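Local atomic coordinates of KauB (Pseudomonas aeruginosa PAO1, PDB entry 6B4R), a protein that probably oxidises 4-guanidinobutyraldehyde and related aldehydes to the corresponding carboxylic acids with NAD(P)+, as a member of the aldehyde dehydrogenase family. Residues B[165-170]-B[191-196]; B[298-303]-B[343-348]; B[461-466]-B[477-482]; B[158-163]-B[236-241]. All coordinates share one frame; numbering follows the deposited sequence.

Interaction 1: residues B[165-170]-B[191-196]. With K (potassium ion), chain J.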
loop_
_atom_site.group_PDB
_atom_site.type_symbol
_atom_site.label_atom_id
_atom_site.label_comp_id
_atom_site.label_asym_id
_atom_site.label_seq_id
_atom_site.Cartn_x
_atom_site.Cartn_y
_atom_site.Cartn_z
ATOM N N VAL B 165 19.186 22.300 10.176
ATOM C CA VAL B 165 17.894 22.977 10.099
ATOM C C VAL B 165 18.040 24.492 9.939
ATOM O O VAL B 165 19.043 25.069 10.363
ATOM C CB VAL B 165 17.029 22.657 11.343
ATOM C CG1 VAL B 165 16.584 21.204 11.317
ATOM C CG2 VAL B 165 17.794 22.960 12.615
ATOM N N PRO B 166 17.042 25.140 9.315
ATOM C CA PRO B 166 17.106 26.584 9.067
ATOM C C PRO B 166 16.686 27.407 10.278
ATOM O O PRO B 166 16.374 26.853 11.334
ATOM C CB PRO B 166 16.094 26.778 7.940
ATOM C CG PRO B 166 15.070 25.729 8.201
ATOM C CD PRO B 166 15.837 24.537 8.711
ATOM N N TRP B 167 16.659 28.725 10.104
ATOM C CA TRP B 167 16.351 29.641 11.197
ATOM C C TRP B 167 14.936 30.223 11.146
ATOM O O TRP B 167 14.497 30.864 12.100
ATOM C CB TRP B 167 17.375 30.781 11.234
ATOM C CG TRP B 167 17.595 31.436 9.903
ATOM C CD1 TRP B 167 18.645 31.232 9.057
ATOM C CD2 TRP B 167 16.746 32.399 9.265
ATOM N NE1 TRP B 167 18.505 32.011 7.933
ATOM C CE2 TRP B 167 17.346 32.733 8.035
ATOM C CE3 TRP B 167 15.536 33.009 9.612
ATOM C CZ2 TRP B 167 16.779 33.650 7.151
ATOM C CZ3 TRP B 167 14.973 33.918 8.734
ATOM C CH2 TRP B 167 15.596 34.230 7.517
ATOM N N ASN B 168 14.230 30.014 10.038
ATOM C CA ASN B 168 12.898 30.595 9.873
ATOM C C ASN B 168 11.828 29.869 10.688
ATOM O O ASN B 168 10.880 30.485 11.174
ATOM C CB ASN B 168 12.507 30.663 8.393
ATOM C CG ASN B 168 12.324 29.295 7.771
ATOM O OD1 ASN B 168 12.961 28.321 8.179
ATOM N ND2 ASN B 168 11.447 29.211 6.776
ATOM N N PHE B 169 11.986 28.557 10.826
ATOM C CA PHE B 169 11.138 27.757 11.703
ATOM C C PHE B 169 12.011 26.791 12.500
ATOM O O PHE B 169 11.978 25.586 12.262
ATOM C CB PHE B 169 10.107 26.967 10.893
ATOM C CG PHE B 169 9.087 27.823 10.196
ATOM C CD1 PHE B 169 7.954 28.255 10.865
ATOM C CD2 PHE B 169 9.253 28.183 8.870
ATOM C CE1 PHE B 169 7.012 29.040 10.227
ATOM C CE2 PHE B 169 8.313 28.966 8.226
ATOM C CZ PHE B 169 7.190 29.395 8.905
ATOM N N PRO B 170 12.798 27.321 13.451
ATOM C CA PRO B 170 13.819 26.541 14.165
ATOM C C PRO B 170 13.265 25.292 14.844
ATOM O O PRO B 170 13.816 24.206 14.665
ATOM C CB PRO B 170 14.338 27.525 15.220
ATOM C CG PRO B 170 14.029 28.869 14.668
ATOM C CD PRO B 170 12.743 28.714 13.923
ATOM N N LYS B 191 22.141 19.975 13.989
ATOM C CA LYS B 191 22.914 21.208 13.917
ATOM C C LYS B 191 21.992 22.382 13.583
ATOM O O LYS B 191 21.659 22.606 12.421
ATOM C CB LYS B 191 24.043 21.077 12.886
ATOM C CG LYS B 191 25.046 22.228 12.892
ATOM C CD LYS B 191 24.662 23.309 11.891
ATOM C CE LYS B 191 25.315 24.633 12.222
ATOM N NZ LYS B 191 24.712 25.741 11.433
ATOM N N PRO B 192 21.574 23.134 14.611
ATOM C CA PRO B 192 20.681 24.279 14.409
ATOM C C PRO B 192 21.413 25.443 13.755
ATOM O O PRO B 192 22.637 25.526 13.849
ATOM C CB PRO B 192 20.277 24.653 15.837
ATOM C CG PRO B 192 21.452 24.244 16.666
ATOM C CD PRO B 192 21.964 22.978 16.024
ATOM N N SER B 193 20.670 26.324 13.095
ATOM C CA SER B 193 21.259 27.509 12.486
ATOM C C SER B 193 21.882 28.395 13.557
ATOM O O SER B 193 21.345 28.521 14.660
ATOM C CB SER B 193 20.197 28.295 11.718
ATOM O OG SER B 193 20.705 29.543 11.274
ATOM N N GLU B 194 23.014 29.012 13.232
ATOM C CA GLU B 194 23.684 29.904 14.171
ATOM C C GLU B 194 22.841 31.149 14.437
ATOM O O GLU B 194 23.076 31.872 15.401
ATOM C CB GLU B 194 25.076 30.296 13.666
ATOM C CG GLU B 194 25.087 31.142 12.399
ATOM C CD GLU B 194 24.977 30.314 11.131
ATOM O OE1 GLU B 194 24.884 29.071 11.233
ATOM O OE2 GLU B 194 24.987 30.908 10.033
ATOM N N LYS B 195 21.855 31.384 13.578
ATOM C CA LYS B 195 20.944 32.510 13.734
ATOM C C LYS B 195 19.778 32.171 14.661
ATOM O O LYS B 195 18.994 33.047 15.021
ATOM C CB LYS B 195 20.408 32.948 12.370
ATOM C CG LYS B 195 21.478 33.407 11.392
ATOM C CD LYS B 195 20.871 33.728 10.035
ATOM C CE LYS B 195 21.937 34.099 9.012
ATOM N NZ LYS B 195 22.568 35.416 9.313
ATOM N N SER B 196 19.665 30.901 15.045
ATOM C CA SER B 196 18.584 30.467 15.929
ATOM C C SER B 196 18.860 29.114 16.586
ATOM O O SER B 196 18.208 28.121 16.260
ATOM C CB SER B 196 17.270 30.386 15.154
ATOM O OG SER B 196 17.309 29.327 14.212
HETATM K K K J . 19.766 35.029 17.221
HETATM O O HOH W 1 18.095 26.637 13.513
HETATM O O HOH W 2 22.187 33.729 16.974
#
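Trp167 and Lys195 run side by side and point the same way, so that the methylene chain of the lysine lies against the indole. Lys195 CD sits over one face, 3.8 Å from the centroid of the five-membered ring, a CH-pi contact that a long aliphatic arm is well suited to make. The hydroxyl of Ser193 comes to the edge instead, near the ring plane, with OG 3.5 Å from Trp167 CD1. Small serines fit beside so bulky an indole: Ser196 OG packs against Trp167 CB at 3.3 Å and against Pro170 CG as well. Its torsion (chi1 68°) sets that hydroxyl between the backbone N and the carbonyl carbon, where it also donates to a water held between the loops. The water donates in turn to Pro166 O (2.8 Å from the water oxygen) and accepts from Ser193 N, tying the two loops together. Nearer the strands, Val165 N makes a weak bond to Lys191 O, and Val165 CG2 rests on Pro192 CA.

A second shell fixes these groups. Ser193 OG accepts from Lys195 N at 3.2 Å, an ST turn within the type I beta turn from Ser193 to Ser196. The ammonium of Lys195 goes on to a salt bridge with Asp346, while Lys195 O binds a potassium ion at 3.1 Å, together with Asp108 O, Leu40 O and a water. Both loops leave the C-terminal ends of neighbouring parallel strands, 149-164 and 187-191, the layout characteristic of the Rossmann-like coenzyme domain of aldehyde dehydrogenases.

Interaction 2: residues B[298-303]-B[343-348]. With TOE (2-[2-(2-methoxy-ethoxy)-ethoxy]-ethoxyl), chain L.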
loop_
_atom_site.group_PDB
_atom_site.type_symbol
_atom_site.label_atom_id
_atom_site.label_comp_id
_atom_site.label_asym_id
_atom_site.label_seq_id
_atom_site.Cartn_x
_atom_site.Cartn_y
_atom_site.Cartn_z
ATOM N N GLN B 298 7.139 37.173 8.204
ATOM C CA GLN B 298 8.004 38.187 7.601
ATOM C C GLN B 298 8.477 37.808 6.199
ATOM O O GLN B 298 9.547 38.230 5.762
ATOM C CB GLN B 298 9.210 38.477 8.506
ATOM C CG GLN B 298 8.848 38.910 9.923
ATOM C CD GLN B 298 8.481 37.740 10.824
ATOM O OE1 GLN B 298 7.430 37.743 11.467
ATOM N NE2 GLN B 298 9.346 36.732 10.870
ATOM N N GLY B 299 7.684 36.997 5.505
ATOM C CA GLY B 299 8.039 36.535 4.175
ATOM C C GLY B 299 9.182 35.535 4.175
ATOM O O GLY B 299 9.618 35.071 3.122
ATOM N N GLU B 300 9.669 35.203 5.367
ATOM C CA GLU B 300 10.754 34.244 5.521
ATOM C C GLU B 300 10.206 32.821 5.495
ATOM O O GLU B 300 10.418 32.036 6.417
ATOM C CB GLU B 300 11.518 34.513 6.818
ATOM C CG GLU B 300 12.222 35.861 6.844
ATOM C CD GLU B 300 12.651 36.268 8.238
ATOM O OE1 GLU B 300 11.962 35.882 9.205
ATOM O OE2 GLU B 300 13.677 36.970 8.367
ATOM N N VAL B 301 9.480 32.512 4.426
ATOM C CA VAL B 301 8.901 31.197 4.216
ATOM C C VAL B 301 9.308 30.739 2.825
ATOM O O VAL B 301 9.202 31.500 1.861
ATOM C CB VAL B 301 7.361 31.243 4.304
ATOM C CG1 VAL B 301 6.764 29.852 4.118
ATOM C CG2 VAL B 301 6.917 31.849 5.629
ATOM N N CYS B 302 9.783 29.503 2.715
ATOM C CA CYS B 302 10.237 28.990 1.426
ATOM C C CYS B 302 9.072 28.783 0.462
ATOM O O CYS B 302 9.261 28.753 -0.754
ATOM C CB CYS B 302 11.029 27.693 1.597
ATOM S SG CYS B 302 12.638 27.882 2.403
ATOM N N THR B 303 7.868 28.647 1.008
ATOM C CA THR B 303 6.673 28.485 0.188
ATOM C C THR B 303 5.831 29.752 0.174
ATOM O O THR B 303 4.612 29.695 0.012
ATOM C CB THR B 303 5.802 27.310 0.666
ATOM O OG1 THR B 303 5.564 27.427 2.074
ATOM C CG2 THR B 303 6.497 25.997 0.387
ATOM N N ALA B 343 10.103 40.757 13.225
ATOM C CA ALA B 343 11.330 41.280 12.643
ATOM C C ALA B 343 11.993 40.238 11.752
ATOM O O ALA B 343 11.730 39.043 11.880
ATOM C CB ALA B 343 12.288 41.714 13.743
ATOM N N LEU B 344 12.849 40.699 10.847
ATOM C CA LEU B 344 13.701 39.799 10.085
ATOM C C LEU B 344 14.778 39.254 11.023
ATOM O O LEU B 344 15.040 39.839 12.072
ATOM C CB LEU B 344 14.320 40.526 8.889
ATOM C CG LEU B 344 13.318 41.120 7.891
ATOM C CD1 LEU B 344 14.026 41.739 6.694
ATOM C CD2 LEU B 344 12.322 40.065 7.433
ATOM N N VAL B 345 15.394 38.136 10.650
ATOM C CA VAL B 345 16.283 37.411 11.559
ATOM C C VAL B 345 17.500 38.221 12.040
ATOM O O VAL B 345 17.859 38.164 13.216
ATOM C CB VAL B 345 16.725 36.048 10.961
ATOM C CG1 VAL B 345 17.513 36.247 9.671
ATOM C CG2 VAL B 345 17.528 35.245 11.975
ATOM N N ASP B 346 18.121 38.981 11.143
ATOM C CA ASP B 346 19.268 39.808 11.513
ATOM C C ASP B 346 19.535 40.907 10.487
ATOM O O ASP B 346 18.764 41.092 9.543
ATOM C CB ASP B 346 20.524 38.952 11.727
ATOM C CG ASP B 346 20.954 38.209 10.474
ATOM O OD1 ASP B 346 20.164 38.142 9.509
ATOM O OD2 ASP B 346 22.087 37.683 10.456
ATOM N N THR B 347 20.633 41.630 10.681
ATOM C CA THR B 347 20.969 42.765 9.830
ATOM C C THR B 347 21.252 42.339 8.390
ATOM O O THR B 347 20.809 42.991 7.442
ATOM C CB THR B 347 22.174 43.547 10.394
ATOM O OG1 THR B 347 21.868 44.002 11.719
ATOM C CG2 THR B 347 22.502 44.748 9.512
ATOM N N GLN B 348 21.986 41.240 8.237
ATOM C CA GLN B 348 22.327 40.710 6.920
ATOM C C GLN B 348 21.087 40.414 6.079
ATOM O O GLN B 348 21.062 40.677 4.875
ATOM C CB GLN B 348 23.170 39.441 7.057
ATOM C CG GLN B 348 23.549 38.811 5.728
ATOM C CD GLN B 348 24.214 37.459 5.888
ATOM O OE1 GLN B 348 24.361 36.954 7.001
ATOM N NE2 GLN B 348 24.619 36.864 4.772
HETATM O "O2'" TOE L . 10.865 26.927 4.658
HETATM C "CA'" TOE L . 10.388 25.596 4.426
HETATM C "CB'" TOE L . 9.190 25.338 5.329
HETATM O "OC'" TOE L . 8.092 26.154 4.926
HETATM C "CD'" TOE L . 7.171 26.319 6.002
HETATM C "CE'" TOE L . 5.758 26.512 5.468
HETATM O "OF'" TOE L . 4.847 26.260 6.536
HETATM C "CG'" TOE L . 4.600 24.857 6.627
HETATM C "CH'" TOE L . 3.245 24.582 7.269
HETATM O "OI'" TOE L . 2.787 23.313 6.801
HETATM C "CK'" TOE L . 1.586 22.897 7.449
#
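Glu300 reaches across to the backbone of Val345, and its carboxylate carries the polar part of this contact. Glu300 OE2 accepts from Val345 N at 3.1 Å on its syn lone pair, with a somewhat bent N-H...O angle of 143°. A glutamate suits the place because its chain, extended beyond CG, can span the gap between the loops. The other oxygen is held from its own loop: Gln298 NE2 donates to Glu300 OE1 at 3.2 Å, in the plane of the amide but 40° above that of the carboxylate. The amide oxygen of Gln298 is taken by Gly342 N, which fixes the rotation of the group.

The apolar contacts centre on Leu344. Its CD2 branch touches Gln298 CB at 3.7 Å and also lies 3.5 Å from Glu300 OE2; Met350 and Val353 of helix 347-363 and Val383 of strand 382-389 pack on it too.

Towards the other end of the loop, Cys302 N makes a weak hydrogen bond to O2' of the bound TOE (3.4 Å). Cys302 is the cysteine of the family's active-site signature. N-H donors on both oxygens would help to stabilise a carboxylate in this buried place, and Glu300 links the loop bearing that cysteine to the turn just ahead of helix 347-363.

Interaction 3: residues B[461-466]-B[477-482]; sequences GDMTAP and RDKSLH. With TOE (2-[2-(2-methoxy-ethoxy)-ethoxy]-ethoxyl), chain L.
Ser480 OG, which meets Pro466 CB across the contact at 3.4 Å, also lies in the plane of the His482 imidazole, at its edge. Flat peptide groups of the 461-466 loop are approached from above: Lys479 NZ bonds to Asp462 O at 2.9 Å from 41° out of the carbonyl plane, and Ser480 N reaches Met463 O at 2.8 Å from 37° out of it. At the Asp462 carboxylate, OD1 takes both Thr464 N (3.0 Å) and Thr464 OG1, the first closing an Asx turn. Lysine suits its place doubly: a bend at chi3 (-61°) brings its ammonium to one carbonyl oxygen, that of Asp462, while its chain passes obliquely across the Met463 side chain, with Lys479 CG 3.6 Å from Met463 SD. TOE CK' lies 3.2 Å from Gly461 O.

Met463 packs on helix 113-134, and Lys479 and Asp478 on Trp176 of helix 170-183. Asp478 is salt-bridged to Lys486 and Lys177 close to Glu267, the predicted active-site residue. Arg477 donates to Leu490 O of a neighbouring subunit, and Tyr139 of another chain bonds to Thr464 O, bringing these two stretches of the loop between strands 452-455 and 488-496 into the tetramer interface.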
loop_
_atom_site.group_PDB
_atom_site.type_symbol
_atom_site.label_atom_id
_atom_site.label_comp_id
_atom_site.label_asym_id
_atom_site.label_seq_id
_atom_site.Cartn_x
_atom_site.Cartn_y
_atom_site.Cartn_z
ATOM N N GLY B 461 -2.477 21.649 3.825
ATOM C CA GLY B 461 -1.885 20.357 4.123
ATOM C C GLY B 461 -1.416 20.243 5.563
ATOM O O GLY B 461 -0.734 21.132 6.074
ATOM N N ASP B 462 -1.790 19.148 6.220
ATOM C CA ASP B 462 -1.347 18.883 7.586
ATOM C C ASP B 462 -0.200 17.873 7.593
ATOM O O ASP B 462 0.636 17.872 6.689
ATOM C CB ASP B 462 -2.514 18.389 8.449
ATOM C CG ASP B 462 -3.384 17.368 7.733
ATOM O OD1 ASP B 462 -2.851 16.582 6.923
ATOM O OD2 ASP B 462 -4.609 17.353 7.980
ATOM N N MET B 463 -0.160 17.011 8.605
ATOM C CA MET B 463 0.895 16.004 8.695
ATOM C C MET B 463 0.675 14.834 7.739
ATOM O O MET B 463 1.534 13.963 7.614
ATOM C CB MET B 463 1.048 15.489 10.129
ATOM C CG MET B 463 1.860 16.401 11.046
ATOM S SD MET B 463 3.562 16.646 10.486
ATOM C CE MET B 463 4.221 14.987 10.612
ATOM N N THR B 464 -0.476 14.809 7.072
ATOM C CA THR B 464 -0.764 13.756 6.106
ATOM C C THR B 464 -0.205 14.102 4.731
ATOM O O THR B 464 -0.094 13.235 3.864
ATOM C CB THR B 464 -2.276 13.490 5.982
ATOM O OG1 THR B 464 -2.914 14.604 5.343
ATOM C CG2 THR B 464 -2.892 13.265 7.355
ATOM N N ALA B 465 0.152 15.369 4.540
ATOM C CA ALA B 465 0.636 15.848 3.247
ATOM C C ALA B 465 2.158 15.887 3.177
ATOM O O ALA B 465 2.801 16.549 3.988
ATOM C CB ALA B 465 0.067 17.230 2.951
ATOM N N PRO B 466 2.741 15.181 2.198
ATOM C CA PRO B 466 4.192 15.241 2.001
ATOM C C PRO B 466 4.606 16.626 1.505
ATOM O O PRO B 466 3.825 17.294 0.823
ATOM C CB PRO B 466 4.444 14.177 0.928
ATOM C CG PRO B 466 3.156 14.084 0.181
ATOM C CD PRO B 466 2.076 14.322 1.202
ATOM N N ARG B 477 10.803 14.188 0.723
ATOM C CA ARG B 477 9.635 14.838 1.297
ATOM C C ARG B 477 9.655 14.792 2.826
ATOM O O ARG B 477 10.047 13.787 3.418
ATOM C CB ARG B 477 8.354 14.174 0.772
ATOM C CG ARG B 477 8.148 14.287 -0.737
ATOM C CD ARG B 477 7.983 15.739 -1.151
ATOM N NE ARG B 477 7.758 15.913 -2.585
ATOM C CZ ARG B 477 8.715 16.189 -3.466
ATOM N NH1 ARG B 477 9.974 16.316 -3.069
ATOM N NH2 ARG B 477 8.408 16.338 -4.749
ATOM N N ASP B 478 9.244 15.889 3.456
ATOM C CA ASP B 478 8.991 15.900 4.894
ATOM C C ASP B 478 7.501 15.655 5.130
ATOM O O ASP B 478 6.701 15.746 4.198
ATOM C CB ASP B 478 9.417 17.232 5.525
ATOM C CG ASP B 478 10.931 17.370 5.652
ATOM O OD1 ASP B 478 11.427 18.517 5.656
ATOM O OD2 ASP B 478 11.627 16.336 5.752
ATOM N N LYS B 479 7.138 15.345 6.373
ATOM C CA LYS B 479 5.760 15.002 6.738
ATOM C C LYS B 479 5.250 13.740 6.028
ATOM O O LYS B 479 5.985 13.104 5.274
ATOM C CB LYS B 479 4.807 16.188 6.524
ATOM C CG LYS B 479 5.176 17.432 7.328
ATOM C CD LYS B 479 4.073 18.481 7.291
ATOM C CE LYS B 479 3.805 18.963 5.875
ATOM N NZ LYS B 479 2.598 19.831 5.808
ATOM N N SER B 480 3.991 13.387 6.290
ATOM C CA SER B 480 3.380 12.144 5.801
ATOM C C SER B 480 4.167 10.893 6.206
ATOM O O SER B 480 5.015 10.945 7.099
ATOM C CB SER B 480 3.144 12.183 4.285
ATOM O OG SER B 480 4.359 12.104 3.559
ATOM N N LEU B 481 3.872 9.769 5.559
ATOM C CA LEU B 481 4.590 8.523 5.823
ATOM C C LEU B 481 5.831 8.421 4.944
ATOM O O LEU B 481 6.706 7.583 5.177
ATOM C CB LEU B 481 3.688 7.311 5.575
ATOM C CG LEU B 481 2.424 7.179 6.425
ATOM C CD1 LEU B 481 1.688 5.893 6.073
ATOM C CD2 LEU B 481 2.758 7.227 7.910
ATOM N N HIS B 482 5.895 9.278 3.931
ATOM C CA HIS B 482 7.006 9.271 2.989
ATOM C C HIS B 482 8.303 9.798 3.603
ATOM O O HIS B 482 9.391 9.479 3.127
ATOM C CB HIS B 482 6.649 10.065 1.731
ATOM C CG HIS B 482 5.583 9.423 0.896
ATOM N ND1 HIS B 482 5.844 8.387 0.027
ATOM C CD2 HIS B 482 4.255 9.669 0.804
ATOM C CE1 HIS B 482 4.722 8.022 -0.569
ATOM N NE2 HIS B 482 3.743 8.785 -0.115
HETATM O "O2'" TOE L . 10.865 26.927 4.658
HETATM C "CA'" TOE L . 10.388 25.596 4.426
HETATM C "CB'" TOE L . 9.190 25.338 5.329
HETATM O "OC'" TOE L . 8.092 26.154 4.926
HETATM C "CD'" TOE L . 7.171 26.319 6.002
HETATM C "CE'" TOE L . 5.758 26.512 5.468
HETATM O "OF'" TOE L . 4.847 26.260 6.536
HETATM C "CG'" TOE L . 4.600 24.857 6.627
HETATM C "CH'" TOE L . 3.245 24.582 7.269
HETATM O "OI'" TOE L . 2.787 23.313 6.801
HETATM C "CK'" TOE L . 1.586 22.897 7.449
HETATM O O HOH W 3 4.888 16.555 -1.903
#

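Interaction 4: residues B[158-163]-B[236-241]; sequences VGVVAA and DVDTLV
Asp238 holds CG beside its backbone N, anti to the carbonyl carbon (chi1 -56°), and this turns its carboxylate towards the start of the partner strand. There OD2 accepts from Val160 N at 2.7 Å, on its anti lone pair and almost straight (173°). Gly159 suits the bend just before, where phi is 126° and the carboxylate passes close by. Leu240, its CG placed anti to the backbone N, brings CD1 to within 3.7 Å of Ala162 CB.

Beyond this side-chain bond the two backbones pair as parallel strands. Val160 O is shared by weak bonds from Asp238 N (3.0 Å) and Thr239 N (3.3 Å). The regular ladder then takes over: Ala162 N donates to Thr239 O at 2.9 Å, and Val241 N to Ala162 O at the same separation, both nearly in line with the carbonyl bond. On one face of the sheet Ala162 touches Leu240 and Val237; on the other, Val161 and Ala163 lie beside Thr239 and Val241, with Ala163 CB 3.7 Å from Val241 CG2. Beta-branched Val161, Thr239 and Val241 suit an extended strand. Val158 crosses Thr239 at about a right angle, its CG2 3.6 Å from the hydroxyl OG1.

Strands 149-164 and 239-243 are neighbours in the mixed sheet of the coenzyme domain, and strand 263-267 follows on. Asp238 OD2 also forms a salt bridge with Arg67, which holds Asp236 OD2 too. Bound by a backbone N-H and a guanidinium, the Asp238 carboxylate is probably ionised, and it secures the start of the strand pairing, where the backbone bonds to Val160 O are weak.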
loop_
_atom_site.group_PDB
_atom_site.type_symbol
_atom_site.label_atom_id
_atom_site.label_comp_id
_atom_site.label_asym_id
_atom_site.label_seq_id
_atom_site.Cartn_x
_atom_site.Cartn_y
_atom_site.Cartn_z
ATOM N N VAL B 158 18.914 3.714 9.083
ATOM C CA VAL B 158 20.215 3.907 8.444
ATOM C C VAL B 158 21.363 3.971 9.449
ATOM O O VAL B 158 22.483 3.562 9.143
ATOM C CB VAL B 158 20.244 5.170 7.555
ATOM C CG1 VAL B 158 19.429 4.955 6.290
ATOM C CG2 VAL B 158 19.735 6.380 8.323
ATOM N N GLY B 159 21.086 4.491 10.641
ATOM C CA GLY B 159 22.095 4.586 11.680
ATOM C C GLY B 159 22.272 5.986 12.239
ATOM O O GLY B 159 21.492 6.434 13.080
ATOM N N VAL B 160 23.308 6.676 11.777
ATOM C CA VAL B 160 23.592 8.028 12.245
ATOM C C VAL B 160 23.086 9.076 11.258
ATOM O O VAL B 160 23.502 9.103 10.099
ATOM C CB VAL B 160 25.097 8.231 12.477
ATOM C CG1 VAL B 160 25.400 9.693 12.779
ATOM C CG2 VAL B 160 25.575 7.330 13.604
ATOM N N VAL B 161 22.195 9.942 11.728
ATOM C CA VAL B 161 21.588 10.960 10.882
ATOM C C VAL B 161 21.997 12.363 11.315
ATOM O O VAL B 161 21.841 12.733 12.478
ATOM C CB VAL B 161 20.051 10.862 10.914
ATOM C CG1 VAL B 161 19.430 11.970 10.087
ATOM C CG2 VAL B 161 19.591 9.496 10.419
ATOM N N ALA B 162 22.515 13.144 10.372
ATOM C CA ALA B 162 22.865 14.533 10.631
ATOM C C ALA B 162 21.793 15.446 10.053
ATOM O O ALA B 162 21.453 15.343 8.876
ATOM C CB ALA B 162 24.224 14.858 10.031
ATOM N N ALA B 163 21.261 16.338 10.884
ATOM C CA ALA B 163 20.198 17.242 10.457
ATOM C C ALA B 163 20.597 18.706 10.594
ATOM O O ALA B 163 20.834 19.197 11.698
ATOM C CB ALA B 163 18.922 16.965 11.236
ATOM N N ASP B 236 31.456 8.568 8.834
ATOM C CA ASP B 236 30.607 7.628 9.568
ATOM C C ASP B 236 29.178 8.151 9.753
ATOM O O ASP B 236 28.405 7.606 10.542
ATOM C CB ASP B 236 31.232 7.275 10.925
ATOM C CG ASP B 236 30.677 5.983 11.515
ATOM O OD1 ASP B 236 30.490 4.999 10.765
ATOM O OD2 ASP B 236 30.421 5.953 12.734
ATOM N N VAL B 237 28.837 9.213 9.029
ATOM C CA VAL B 237 27.462 9.706 9.002
ATOM C C VAL B 237 26.724 9.090 7.818
ATOM O O VAL B 237 27.121 9.275 6.669
ATOM C CB VAL B 237 27.398 11.240 8.901
ATOM C CG1 VAL B 237 25.959 11.699 8.691
ATOM C CG2 VAL B 237 27.991 11.876 10.145
ATOM N N ASP B 238 25.652 8.359 8.105
ATOM C CA ASP B 238 24.946 7.603 7.072
ATOM C C ASP B 238 24.065 8.470 6.184
ATOM O O ASP B 238 23.966 8.234 4.980
ATOM C CB ASP B 238 24.102 6.494 7.701
ATOM C CG ASP B 238 24.918 5.562 8.569
ATOM O OD1 ASP B 238 25.702 4.765 8.007
ATOM O OD2 ASP B 238 24.770 5.625 9.809
ATOM N N THR B 239 23.420 9.468 6.778
ATOM C CA THR B 239 22.443 10.276 6.059
ATOM C C THR B 239 22.500 11.734 6.506
ATOM O O THR B 239 22.648 12.020 7.694
ATOM C CB THR B 239 21.014 9.704 6.252
ATOM O OG1 THR B 239 20.910 8.436 5.591
ATOM C CG2 THR B 239 19.958 10.636 5.689
ATOM N N LEU B 240 22.397 12.649 5.546
ATOM C CA LEU B 240 22.358 14.076 5.840
ATOM C C LEU B 240 21.074 14.712 5.313
ATOM O O LEU B 240 20.815 14.696 4.112
ATOM C CB LEU B 240 23.569 14.780 5.226
ATOM C CG LEU B 240 23.589 16.303 5.372
ATOM C CD1 LEU B 240 23.704 16.700 6.835
ATOM C CD2 LEU B 240 24.721 16.909 4.560
ATOM N N VAL B 241 20.269 15.268 6.213
ATOM C CA VAL B 241 19.064 15.983 5.803
ATOM C C VAL B 241 19.248 17.475 6.054
ATOM O O VAL B 241 19.959 17.872 6.976
ATOM C CB VAL B 241 17.792 15.460 6.513
ATOM C CG1 VAL B 241 17.476 14.046 6.055
ATOM C CG2 VAL B 241 17.954 15.513 8.024
#

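Along the chain, interaction 1 is nested inside the loop closed by interaction 4; interactions 2 and 3 follow in series. Interaction 4 lies on strand 149-164 and interaction 1, about 18 Å away between centres, in the loop that follows it; a backbone bond from Lys191 to Ala163 joins them. Interaction 2, centred about 12 Å from interaction 1, meets it through the Lys195-Asp346 salt bridge and through Asn168 ND2 with Glu300 O. Interaction 3 lies about 24 Å from interaction 2, centre to centre, on the opposite side of the chain's centre, yet both touch the same TOE molecule. That molecule, with the predicted active-site Glu267 near interactions 1 and 3, probably marks the substrate pocket.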